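Local coordinates for tube-forming protein in Mycobacterial Envelpe, TiME (PDB 7CU9) that probably forms a tubular secretion channel across the mycobacterial outer envelope, at residues C46-W49 / G53-E56; R156-V161 / A183-L188; A71-A74 / A78-L81; W140-A145 / R149-T154. All coordinates share one frame; numbering follows the deposited sequence.

Interaction 1: C46-W49 / G53-E56; sequences CNNW and GLPE
Asn48 and Glu56 meet through a single hydrogen bond, ND2 of Asn48 giving its N-H to OE2 of Glu56 at 3.0 Å. The two flat groups stand perpendicular, 90° apart, and the donor reaches OE2 from above the carboxylate plane. The N-H points only moderately well, 149° at the hydrogen. ND2 of Asn47 donates to OD1 of Asn48 at 2.9 Å, a nearly straight bond lying in the plane of the Asn47 amide; this bond, together with the one from Asn48 ND2 to the backbone O of Arg101, is consistent with the orientation of the Asn48 amide. CD1 of Leu54 packs 3.5 Å from OD1 of Asn48 and equally near the backbone O of Asn47. OE2 of Glu56 has a second, stronger partner in a salt bridge with Arg105, while Asn47 OD1 takes a bond from Gln37. Leu54 occupies the N-cap position of helix 55-58. The arrangement is that of two short helices joined by a tight connection, the first beginning beside Cys46, whose disulfide to Cys109 ties the start of that helix to the loop after helix 92-103.

Interaction 2: R156-V161 / A183-L188; sequences RKRENV and AMQNTL
Arg158 and Gln185 are brought together by opposite chain shapes. Gln185 runs out almost fully extended from its helix, CG anti to the backbone N (chi1 179°), whereas Arg158 folds at its second torsion (chi2 -69°) and lays its aliphatic part across the tip of the glutamine. The two side chains cross at about a right angle, with the amide and guanidinium planes steeply inclined to each other. NE of Arg158 donates to OE1 of Gln185 at 2.8 Å; the bond is short but bent, 140° at the hydrogen, and the donor sits above the carbonyl plane of the amide. CD of Arg158, 3.5 Å from OE1, adds contact alongside. Two waters extend the grip on OE1: one donates to it and accepts from NH1 of Arg156, and the other accepts from NH2 of Arg158 and makes a weak bond to OE1. NH1 of Arg158 donates to O of Lys157 at 3.0 Å; that oxygen lies in the guanidinium plane, though the N-H comes in from above the plane of the carbonyl. CB of Arg156 lies over one guanidinium face. Further along, CG1 of Val161 and CD1 of Leu188 meet tip to tip at 3.9 Å, next to the type II' turn that joins strand 150-158 to strand 161-169. The strongest partner of Arg158 is Asp137, in a salt bridge with NH2, and this acid probably balances most of its charge. Gln185 OE1 sits at the edge of the cation, which would probably polarise its C=O, linking the last turn of helix 174-185 to the sheet through a neutral acceptor.

Interaction 3: A71-A74 / A78-L81; sequences AQTA and ATHL
Gln72 and Leu81 stand side by side on one face of the hairpin as an antiparallel non-hydrogen-bonded pair, their CA atoms 4.5 Å apart. Leaving the backbone, CB of Gln72 passes 3.8 Å from the carbonyl O of His80. CG then runs along the isobutyl group of Leu81, reaching its CD1 at 4.0 Å, and CD comes over the CB methyl of Ala78 at 3.9 Å. At the tip, the extended chain carries the amide group as a whole past the CD1 methyl of Leu81 and the CB methyl of Ala78, which lie to the same side of it. The backbones touch through CA-H...O contacts, from CA of Gln72 to O of His80 and from CA of Leu81 to O of Ala71. Beyond this pair, Thr73 takes over: its N donates to O of His80 at 3.1 Å, and its OG1 accepts from N of His80 at 3.0 Å in a nearly straight bond. The hydroxyl oxygen lies beside the backbone N of its own residue (chi1 -58°), which turns it across to His80. Thr73 and Ala74 both face Asp77, a classic beta bulge. Gln72 packs against Trp28 of strand 28-32, while Leu81 touches Lys166 and Cys168 of strand 161-169, placing the hairpin between those two neighbours in the sheet.

Interaction 4: W140-A145 / R149-T154; sequences WVKQEA and RRCFNT
The Asn153 amide lies nearly parallel to the Trp140 indole, 11° between planes. CB of Asn153 lies over one face of the indole, 3.5 Å from the centroid of the five-membered ring, a CH-pi contact, and CG of Asn153 sits 3.3 Å from NE1 of Trp140. That indole N-H is spent on the carbonyl O of Trp49. The ring of Phe152, turned to the other face of the sheet, receives CG2 of Val141 over one side, offset toward the rim and 3.8 Å from its centroid, while NH2 of Arg150 lies in plane at its edge. CZ of Phe152 in turn lies over one face of the Arg150 guanidinium, toward the rim. CG of Lys142 packs 3.8 Å from CB of Cys151, and the lysine amine goes on to O of Ala50. OE1 of Gln143 rests against CD of Arg150, while NE2 of Gln143 bonds to O of Thr147. Five backbone bonds stitch the strands. This hairpin lies inside the antiparallel sheet, strand 123-129 flanking strand 137-144 and strand 161-169 flanking strand 150-158, the latter also tied by the Cys151-Cys168 disulfide. Helix 174-185 packs on the Phe152 face through Val177, and Pro61 of the second subunit touches Arg150.

Overall arrangement
Along the chain the order is interaction 1, interaction 3, interaction 4 and interaction 2, all within the PknH-like domain. Three of them reach its antiparallel sheet: interaction 3 joins strands 63-72 and 77-89, interaction 4 joins strands 137-144 and 150-158, and interaction 2 continues on strand 150-158 to meet helix 174-185, its centre about 22 Å from that of interaction 4. Interaction 4 is the hub. It touches interaction 1 (centres about 14 Å apart) through the indole of Trp140, and interaction 3 (about 15 Å) through Arg149. Interactions 2 and 3 are the most distant pair, about 24 Å between centres. Interaction 2 touches none of the others and is linked to interaction 4 through the continuing strand 150-158.

Interaction 1: C46-W49 / G53-E56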
loop_
_atom_site.group_PDB
_atom_site.type_symbol
_atom_site.label_atom_id
_atom_site.label_comp_id
_atom_site.label_asym_id
_atom_site.label_seq_id
_atom_site.Cartn_x
_atom_site.Cartn_y
_atom_site.Cartn_z
ATOM N N CYS B 46 6.851 -25.574 6.884
ATOM C CA CYS B 46 6.687 -24.159 6.460
ATOM C C CYS B 46 7.710 -23.773 5.387
ATOM O O CYS B 46 7.641 -22.633 4.909
ATOM C CB CYS B 46 6.754 -23.220 7.654
ATOM S SG CYS B 46 5.237 -23.295 8.646
ATOM N N ASN B 47 8.589 -24.691 4.975
ATOM C CA ASN B 47 9.660 -24.372 3.996
ATOM C C ASN B 47 9.053 -23.718 2.746
ATOM O O ASN B 47 9.533 -22.641 2.344
ATOM C CB ASN B 47 10.483 -25.600 3.615
ATOM C CG ASN B 47 11.754 -25.205 2.897
ATOM O OD1 ASN B 47 12.755 -24.876 3.530
ATOM N ND2 ASN B 47 11.712 -25.198 1.573
ATOM N N ASN B 48 8.034 -24.330 2.147
ATOM C CA ASN B 48 7.541 -23.902 0.811
ATOM C C ASN B 48 6.497 -22.789 0.944
ATOM O O ASN B 48 5.948 -22.386 -0.084
ATOM C CB ASN B 48 7.072 -25.096 -0.014
ATOM C CG ASN B 48 8.208 -26.039 -0.340
ATOM O OD1 ASN B 48 9.369 -25.753 -0.043
ATOM N ND2 ASN B 48 7.876 -27.166 -0.943
ATOM N N TRP B 49 6.276 -22.266 2.156
ATOM C CA TRP B 49 5.530 -21.004 2.390
ATOM C C TRP B 49 6.497 -19.872 2.763
ATOM O O TRP B 49 6.108 -18.701 2.648
ATOM C CB TRP B 49 4.470 -21.203 3.481
ATOM C CG TRP B 49 3.151 -21.729 3.001
ATOM C CD1 TRP B 49 2.848 -22.287 1.788
ATOM C CD2 TRP B 49 1.929 -21.739 3.759
ATOM N NE1 TRP B 49 1.526 -22.641 1.743
ATOM C CE2 TRP B 49 0.936 -22.315 2.941
ATOM C CE3 TRP B 49 1.585 -21.302 5.044
ATOM C CZ2 TRP B 49 -0.382 -22.462 3.374
ATOM C CZ3 TRP B 49 0.282 -21.446 5.468
ATOM C CH2 TRP B 49 -0.684 -22.019 4.642
ATOM N N GLY B 53 9.917 -19.093 -5.458
ATOM C CA GLY B 53 11.010 -19.375 -6.408
ATOM C C GLY B 53 11.997 -20.399 -5.873
ATOM O O GLY B 53 13.193 -20.270 -6.189
ATOM N N LEU B 54 11.528 -21.401 -5.127
ATOM C CA LEU B 54 12.417 -22.367 -4.422
ATOM C C LEU B 54 12.839 -23.502 -5.347
ATOM O O LEU B 54 12.049 -24.014 -6.135
ATOM C CB LEU B 54 11.697 -22.928 -3.197
ATOM C CG LEU B 54 11.228 -21.888 -2.189
ATOM C CD1 LEU B 54 10.456 -22.567 -1.072
ATOM C CD2 LEU B 54 12.395 -21.076 -1.640
ATOM N N PRO B 55 14.099 -23.972 -5.228
ATOM C CA PRO B 55 14.564 -25.122 -6.002
ATOM C C PRO B 55 13.712 -26.390 -5.850
ATOM O O PRO B 55 13.456 -27.044 -6.843
ATOM C CB PRO B 55 15.980 -25.355 -5.445
ATOM C CG PRO B 55 16.416 -23.993 -4.974
ATOM C CD PRO B 55 15.159 -23.385 -4.396
ATOM N N GLU B 56 13.262 -26.727 -4.638
ATOM C CA GLU B 56 12.549 -28.017 -4.439
ATOM C C GLU B 56 11.191 -27.949 -5.146
ATOM O O GLU B 56 10.662 -29.000 -5.520
ATOM C CB GLU B 56 12.467 -28.391 -2.958
ATOM C CG GLU B 56 11.367 -27.718 -2.170
ATOM C CD GLU B 56 11.191 -28.377 -0.812
ATOM O OE1 GLU B 56 12.137 -28.296 0.000
ATOM O OE2 GLU B 56 10.150 -29.018 -0.595
#

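Interaction 2: R156-V161 / A183-L188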
loop_
_atom_site.group_PDB
_atom_site.type_symbol
_atom_site.label_atom_id
_atom_site.label_comp_id
_atom_site.label_asym_id
_atom_site.label_seq_id
_atom_site.Cartn_x
_atom_site.Cartn_y
_atom_site.Cartn_z
ATOM N N ARG B 156 0.037 -19.748 -8.452
ATOM C CA ARG B 156 -1.009 -20.001 -9.463
ATOM C C ARG B 156 -0.454 -20.907 -10.544
ATOM O O ARG B 156 0.625 -20.626 -11.077
ATOM C CB ARG B 156 -1.525 -18.680 -10.013
ATOM C CG ARG B 156 -2.061 -17.801 -8.899
ATOM C CD ARG B 156 -2.663 -16.557 -9.456
ATOM N NE ARG B 156 -3.071 -15.701 -8.363
ATOM C CZ ARG B 156 -3.791 -14.611 -8.530
ATOM N NH1 ARG B 156 -4.150 -14.247 -9.751
ATOM N NH2 ARG B 156 -4.127 -13.880 -7.483
ATOM N N LYS B 157 -1.198 -21.969 -10.820
ATOM C CA LYS B 157 -0.887 -22.946 -11.884
ATOM C C LYS B 157 -1.787 -22.596 -13.065
ATOM O O LYS B 157 -3.013 -22.556 -12.884
ATOM C CB LYS B 157 -1.088 -24.348 -11.313
ATOM C CG LYS B 157 -0.552 -25.479 -12.168
ATOM C CD LYS B 157 -1.360 -25.704 -13.406
ATOM C CE LYS B 157 -1.376 -27.151 -13.832
ATOM N NZ LYS B 157 -2.170 -27.306 -15.068
ATOM N N ARG B 158 -1.195 -22.300 -14.218
ATOM C CA ARG B 158 -1.933 -21.892 -15.436
ATOM C C ARG B 158 -1.342 -22.685 -16.597
ATOM O O ARG B 158 -0.198 -22.411 -16.955
ATOM C CB ARG B 158 -1.835 -20.377 -15.641
ATOM C CG ARG B 158 -2.403 -19.547 -14.497
ATOM C CD ARG B 158 -3.912 -19.675 -14.425
ATOM N NE ARG B 158 -4.509 -18.786 -13.431
ATOM C CZ ARG B 158 -4.780 -19.109 -12.169
ATOM N NH1 ARG B 158 -4.511 -20.310 -11.687
ATOM N NH2 ARG B 158 -5.334 -18.201 -11.382
ATOM N N GLU B 159 -2.092 -23.657 -17.125
ATOM C CA GLU B 159 -1.599 -24.577 -18.181
ATOM C C GLU B 159 -0.274 -25.185 -17.696
ATOM O O GLU B 159 -0.277 -25.891 -16.675
ATOM C CB GLU B 159 -1.484 -23.831 -19.514
ATOM C CG GLU B 159 -2.821 -23.444 -20.126
ATOM C CD GLU B 159 -3.456 -24.518 -20.996
ATOM O OE1 GLU B 159 -3.059 -25.689 -20.873
ATOM O OE2 GLU B 159 -4.356 -24.173 -21.797
ATOM N N ASN B 160 0.829 -24.898 -18.391
ATOM C CA ASN B 160 2.167 -25.469 -18.104
ATOM C C ASN B 160 3.036 -24.477 -17.327
ATOM O O ASN B 160 4.258 -24.671 -17.288
ATOM C CB ASN B 160 2.862 -25.869 -19.404
ATOM C CG ASN B 160 3.106 -24.686 -20.316
ATOM O OD1 ASN B 160 2.321 -23.733 -20.341
ATOM N ND2 ASN B 160 4.175 -24.744 -21.088
ATOM N N VAL B 161 2.434 -23.466 -16.702
ATOM C CA VAL B 161 3.193 -22.420 -15.967
ATOM C C VAL B 161 2.843 -22.495 -14.483
ATOM O O VAL B 161 1.653 -22.612 -14.147
ATOM C CB VAL B 161 2.913 -21.025 -16.548
ATOM C CG1 VAL B 161 3.576 -19.932 -15.720
ATOM C CG2 VAL B 161 3.340 -20.939 -18.008
ATOM N N ALA B 183 -1.196 -9.364 -13.731
ATOM C CA ALA B 183 -0.308 -8.727 -14.730
ATOM C C ALA B 183 0.661 -9.772 -15.293
ATOM O O ALA B 183 0.898 -9.779 -16.513
ATOM C CB ALA B 183 0.426 -7.565 -14.111
ATOM N N MET B 184 1.195 -10.637 -14.433
ATOM C CA MET B 184 2.130 -11.716 -14.849
ATOM C C MET B 184 1.383 -12.681 -15.775
ATOM O O MET B 184 1.908 -13.001 -16.861
ATOM C CB MET B 184 2.673 -12.460 -13.627
ATOM C CG MET B 184 3.509 -11.574 -12.719
ATOM S SD MET B 184 3.734 -12.273 -11.075
ATOM C CE MET B 184 4.924 -13.556 -11.452
ATOM N N GLN B 185 0.183 -13.101 -15.384
ATOM C CA GLN B 185 -0.604 -14.080 -16.177
ATOM C C GLN B 185 -0.950 -13.474 -17.542
ATOM O O GLN B 185 -0.982 -14.226 -18.535
ATOM C CB GLN B 185 -1.865 -14.510 -15.433
ATOM C CG GLN B 185 -2.697 -15.490 -16.245
ATOM C CD GLN B 185 -3.817 -16.133 -15.467
ATOM O OE1 GLN B 185 -3.822 -16.150 -14.241
ATOM N NE2 GLN B 185 -4.763 -16.711 -16.193
ATOM N N ASN B 186 -1.189 -12.161 -17.601
ATOM C CA ASN B 186 -1.615 -11.466 -18.849
ATOM C C ASN B 186 -0.528 -11.556 -19.930
ATOM O O ASN B 186 -0.871 -11.326 -21.101
ATOM C CB ASN B 186 -2.016 -10.012 -18.581
ATOM C CG ASN B 186 -3.340 -9.884 -17.858
ATOM O OD1 ASN B 186 -4.134 -10.821 -17.826
ATOM N ND2 ASN B 186 -3.594 -8.719 -17.282
ATOM N N THR B 187 0.720 -11.888 -19.582
ATOM C CA THR B 187 1.861 -11.977 -20.539
ATOM C C THR B 187 2.057 -13.402 -21.082
ATOM O O THR B 187 2.936 -13.571 -21.941
ATOM C CB THR B 187 3.180 -11.553 -19.883
ATOM O OG1 THR B 187 3.578 -12.590 -18.985
ATOM C CG2 THR B 187 3.088 -10.229 -19.155
ATOM N N LEU B 188 1.324 -14.401 -20.586
ATOM C CA LEU B 188 1.700 -15.828 -20.789
ATOM C C LEU B 188 1.200 -16.355 -22.140
ATOM O O LEU B 188 1.592 -17.480 -22.498
ATOM C CB LEU B 188 1.139 -16.670 -19.642
ATOM C CG LEU B 188 1.706 -16.361 -18.256
ATOM C CD1 LEU B 188 1.086 -17.290 -17.231
ATOM C CD2 LEU B 188 3.223 -16.466 -18.227
HETATM O O HOH W 1 -2.736 -14.865 -12.181
HETATM O O HOH W 2 -6.476 -15.665 -12.244
#

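Interaction 3: A71-A74 / A78-L81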
loop_
_atom_site.group_PDB
_atom_site.type_symbol
_atom_site.label_atom_id
_atom_site.label_comp_id
_atom_site.label_asym_id
_atom_site.label_seq_id
_atom_site.Cartn_x
_atom_site.Cartn_y
_atom_site.Cartn_z
ATOM N N ALA B 71 12.233 -6.859 -5.796
ATOM C CA ALA B 71 12.230 -5.387 -5.916
ATOM C C ALA B 71 11.908 -4.791 -4.546
ATOM O O ALA B 71 11.183 -5.432 -3.775
ATOM C CB ALA B 71 11.265 -4.952 -6.989
ATOM N N GLN B 72 12.478 -3.623 -4.248
ATOM C CA GLN B 72 12.359 -2.958 -2.926
ATOM C C GLN B 72 12.240 -1.448 -3.125
ATOM O O GLN B 72 12.657 -0.942 -4.181
ATOM C CB GLN B 72 13.601 -3.195 -2.068
ATOM C CG GLN B 72 13.803 -4.628 -1.618
ATOM C CD GLN B 72 14.989 -4.742 -0.695
ATOM O OE1 GLN B 72 15.695 -3.767 -0.414
ATOM N NE2 GLN B 72 15.225 -5.947 -0.214
ATOM N N THR B 73 11.739 -0.759 -2.102
ATOM C CA THR B 73 11.739 0.721 -1.996
ATOM C C THR B 73 13.081 1.264 -2.509
ATOM O O THR B 73 13.063 2.110 -3.416
ATOM C CB THR B 73 11.454 1.138 -0.549
ATOM O OG1 THR B 73 10.196 0.568 -0.181
ATOM C CG2 THR B 73 11.425 2.639 -0.364
ATOM N N ALA B 74 14.186 0.779 -1.944
ATOM C CA ALA B 74 15.569 1.190 -2.288
ATOM C C ALA B 74 16.568 0.130 -1.812
ATOM O O ALA B 74 16.155 -0.792 -1.107
ATOM C CB ALA B 74 15.864 2.543 -1.678
ATOM N N ALA B 78 13.597 -2.091 2.572
ATOM C CA ALA B 78 12.590 -3.097 2.160
ATOM C C ALA B 78 11.203 -2.714 2.690
ATOM O O ALA B 78 10.369 -3.622 2.859
ATOM C CB ALA B 78 13.015 -4.462 2.640
ATOM N N THR B 79 10.934 -1.422 2.914
ATOM C CA THR B 79 9.614 -0.952 3.417
ATOM C C THR B 79 8.512 -1.621 2.584
ATOM O O THR B 79 7.562 -2.185 3.176
ATOM C CB THR B 79 9.520 0.578 3.386
ATOM O OG1 THR B 79 10.475 1.108 4.309
ATOM C CG2 THR B 79 8.138 1.072 3.748
ATOM N N HIS B 80 8.633 -1.543 1.260
ATOM C CA HIS B 80 7.908 -2.414 0.299
ATOM C C HIS B 80 8.936 -3.384 -0.282
ATOM O O HIS B 80 10.012 -2.912 -0.710
ATOM C CB HIS B 80 7.173 -1.591 -0.777
ATOM C CG HIS B 80 6.027 -0.784 -0.258
ATOM N ND1 HIS B 80 4.735 -1.258 -0.249
ATOM C CD2 HIS B 80 5.969 0.471 0.247
ATOM C CE1 HIS B 80 3.930 -0.334 0.245
ATOM N NE2 HIS B 80 4.669 0.737 0.556
ATOM N N LEU B 81 8.652 -4.687 -0.233
ATOM C CA LEU B 81 9.445 -5.724 -0.934
ATOM C C LEU B 81 8.473 -6.576 -1.747
ATOM O O LEU B 81 7.423 -6.977 -1.208
ATOM C CB LEU B 81 10.252 -6.579 0.046
ATOM C CG LEU B 81 11.127 -7.650 -0.609
ATOM C CD1 LEU B 81 12.397 -7.900 0.187
ATOM C CD2 LEU B 81 10.358 -8.952 -0.800
#

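Interaction 4: W140-A145 / R149-T154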
loop_
_atom_site.group_PDB
_atom_site.type_symbol
_atom_site.label_atom_id
_atom_site.label_comp_id
_atom_site.label_asym_id
_atom_site.label_seq_id
_atom_site.Cartn_x
_atom_site.Cartn_y
_atom_site.Cartn_z
ATOM N N TRP B 140 -1.324 -17.556 0.904
ATOM C CA TRP B 140 -0.987 -17.600 2.342
ATOM C C TRP B 140 -0.331 -16.285 2.733
ATOM O O TRP B 140 0.051 -15.501 1.839
ATOM C CB TRP B 140 -0.096 -18.798 2.665
ATOM C CG TRP B 140 1.269 -18.733 2.052
ATOM C CD1 TRP B 140 2.380 -18.136 2.571
ATOM C CD2 TRP B 140 1.675 -19.319 0.805
ATOM N NE1 TRP B 140 3.450 -18.307 1.731
ATOM C CE2 TRP B 140 3.043 -19.022 0.636
ATOM C CE3 TRP B 140 1.016 -20.064 -0.177
ATOM C CZ2 TRP B 140 3.768 -19.463 -0.470
ATOM C CZ3 TRP B 140 1.732 -20.489 -1.275
ATOM C CH2 TRP B 140 3.087 -20.190 -1.419
ATOM N N VAL B 141 -0.231 -16.070 4.037
ATOM C CA VAL B 141 0.360 -14.846 4.631
ATOM C C VAL B 141 1.393 -15.276 5.666
ATOM O O VAL B 141 1.163 -16.278 6.355
ATOM C CB VAL B 141 -0.736 -13.962 5.250
ATOM C CG1 VAL B 141 -0.147 -12.696 5.854
ATOM C CG2 VAL B 141 -1.818 -13.628 4.239
ATOM N N LYS B 142 2.498 -14.546 5.757
ATOM C CA LYS B 142 3.420 -14.660 6.911
ATOM C C LYS B 142 3.560 -13.274 7.535
ATOM O O LYS B 142 3.607 -12.275 6.804
ATOM C CB LYS B 142 4.744 -15.324 6.520
ATOM C CG LYS B 142 5.582 -14.601 5.481
ATOM C CD LYS B 142 6.977 -15.192 5.327
ATOM C CE LYS B 142 7.889 -14.301 4.510
ATOM N NZ LYS B 142 9.297 -14.755 4.567
ATOM N N GLN B 143 3.558 -13.234 8.862
ATOM C CA GLN B 143 3.673 -11.983 9.643
ATOM C C GLN B 143 4.942 -12.065 10.485
ATOM O O GLN B 143 5.146 -13.101 11.149
ATOM C CB GLN B 143 2.456 -11.787 10.538
ATOM C CG GLN B 143 2.550 -10.519 11.374
ATOM C CD GLN B 143 1.212 -10.041 11.875
ATOM O OE1 GLN B 143 0.187 -10.699 11.713
ATOM N NE2 GLN B 143 1.216 -8.869 12.486
ATOM N N GLU B 144 5.765 -11.019 10.454
ATOM C CA GLU B 144 7.023 -10.997 11.236
ATOM C C GLU B 144 6.664 -10.706 12.694
ATOM O O GLU B 144 5.935 -9.726 12.948
ATOM C CB GLU B 144 8.018 -9.995 10.657
ATOM C CG GLU B 144 9.383 -10.094 11.310
ATOM C CD GLU B 144 10.492 -9.335 10.608
ATOM O OE1 GLU B 144 10.181 -8.445 9.798
ATOM O OE2 GLU B 144 11.669 -9.647 10.874
ATOM N N ALA B 145 7.129 -11.558 13.608
ATOM C CA ALA B 145 6.801 -11.504 15.050
ATOM C C ALA B 145 7.117 -10.109 15.598
ATOM O O ALA B 145 8.207 -9.580 15.289
ATOM C CB ALA B 145 7.560 -12.577 15.791
ATOM N N ARG B 149 4.339 -6.129 9.878
ATOM C CA ARG B 149 4.829 -6.481 8.522
ATOM C C ARG B 149 4.259 -7.844 8.122
ATOM O O ARG B 149 4.514 -8.844 8.828
ATOM C CB ARG B 149 6.354 -6.500 8.461
ATOM C CG ARG B 149 6.886 -6.767 7.060
ATOM C CD ARG B 149 8.386 -6.623 7.040
ATOM N NE ARG B 149 8.998 -6.802 5.732
ATOM C CZ ARG B 149 9.050 -5.889 4.764
ATOM N NH1 ARG B 149 8.474 -4.707 4.904
ATOM N NH2 ARG B 149 9.677 -6.182 3.636
ATOM N N ARG B 150 3.523 -7.883 7.012
ATOM C CA ARG B 150 2.944 -9.136 6.478
ATOM C C ARG B 150 3.337 -9.273 5.010
ATOM O O ARG B 150 3.371 -8.260 4.293
ATOM C CB ARG B 150 1.427 -9.187 6.666
ATOM C CG ARG B 150 1.021 -9.274 8.131
ATOM C CD ARG B 150 -0.442 -9.580 8.324
ATOM N NE ARG B 150 -1.254 -8.470 7.840
ATOM C CZ ARG B 150 -2.541 -8.547 7.524
ATOM N NH1 ARG B 150 -3.204 -9.684 7.657
ATOM N NH2 ARG B 150 -3.173 -7.474 7.077
ATOM N N CYS B 151 3.671 -10.497 4.621
ATOM C CA CYS B 151 3.928 -10.882 3.217
ATOM C C CYS B 151 2.720 -11.673 2.730
ATOM O O CYS B 151 2.456 -12.740 3.296
ATOM C CB CYS B 151 5.199 -11.707 3.091
ATOM S SG CYS B 151 6.686 -10.809 3.609
ATOM N N PHE B 152 2.009 -11.138 1.743
ATOM C CA PHE B 152 0.886 -11.816 1.056
ATOM C C PHE B 152 1.447 -12.546 -0.162
ATOM O O PHE B 152 2.123 -11.927 -1.002
ATOM C CB PHE B 152 -0.205 -10.815 0.685
ATOM C CG PHE B 152 -1.079 -10.437 1.850
ATOM C CD1 PHE B 152 -0.594 -9.626 2.864
ATOM C CD2 PHE B 152 -2.372 -10.921 1.951
ATOM C CE1 PHE B 152 -1.394 -9.294 3.949
ATOM C CE2 PHE B 152 -3.170 -10.588 3.034
ATOM C CZ PHE B 152 -2.677 -9.779 4.032
ATOM N N ASN B 153 1.187 -13.847 -0.221
ATOM C CA ASN B 153 1.754 -14.756 -1.246
ATOM C C ASN B 153 0.611 -15.333 -2.072
ATOM O O ASN B 153 -0.439 -15.652 -1.492
ATOM C CB ASN B 153 2.538 -15.900 -0.611
ATOM C CG ASN B 153 3.739 -15.439 0.184
ATOM O OD1 ASN B 153 4.869 -15.563 -0.274
ATOM N ND2 ASN B 153 3.505 -14.923 1.380
ATOM N N THR B 154 0.828 -15.490 -3.374
ATOM C CA THR B 154 -0.101 -16.235 -4.257
ATOM C C THR B 154 0.725 -17.148 -5.163
ATOM O O THR B 154 1.776 -16.710 -5.678
ATOM C CB THR B 154 -1.048 -15.299 -5.014
ATOM O OG1 THR B 154 -2.054 -16.129 -5.600
ATOM C CG2 THR B 154 -0.364 -14.468 -6.076
#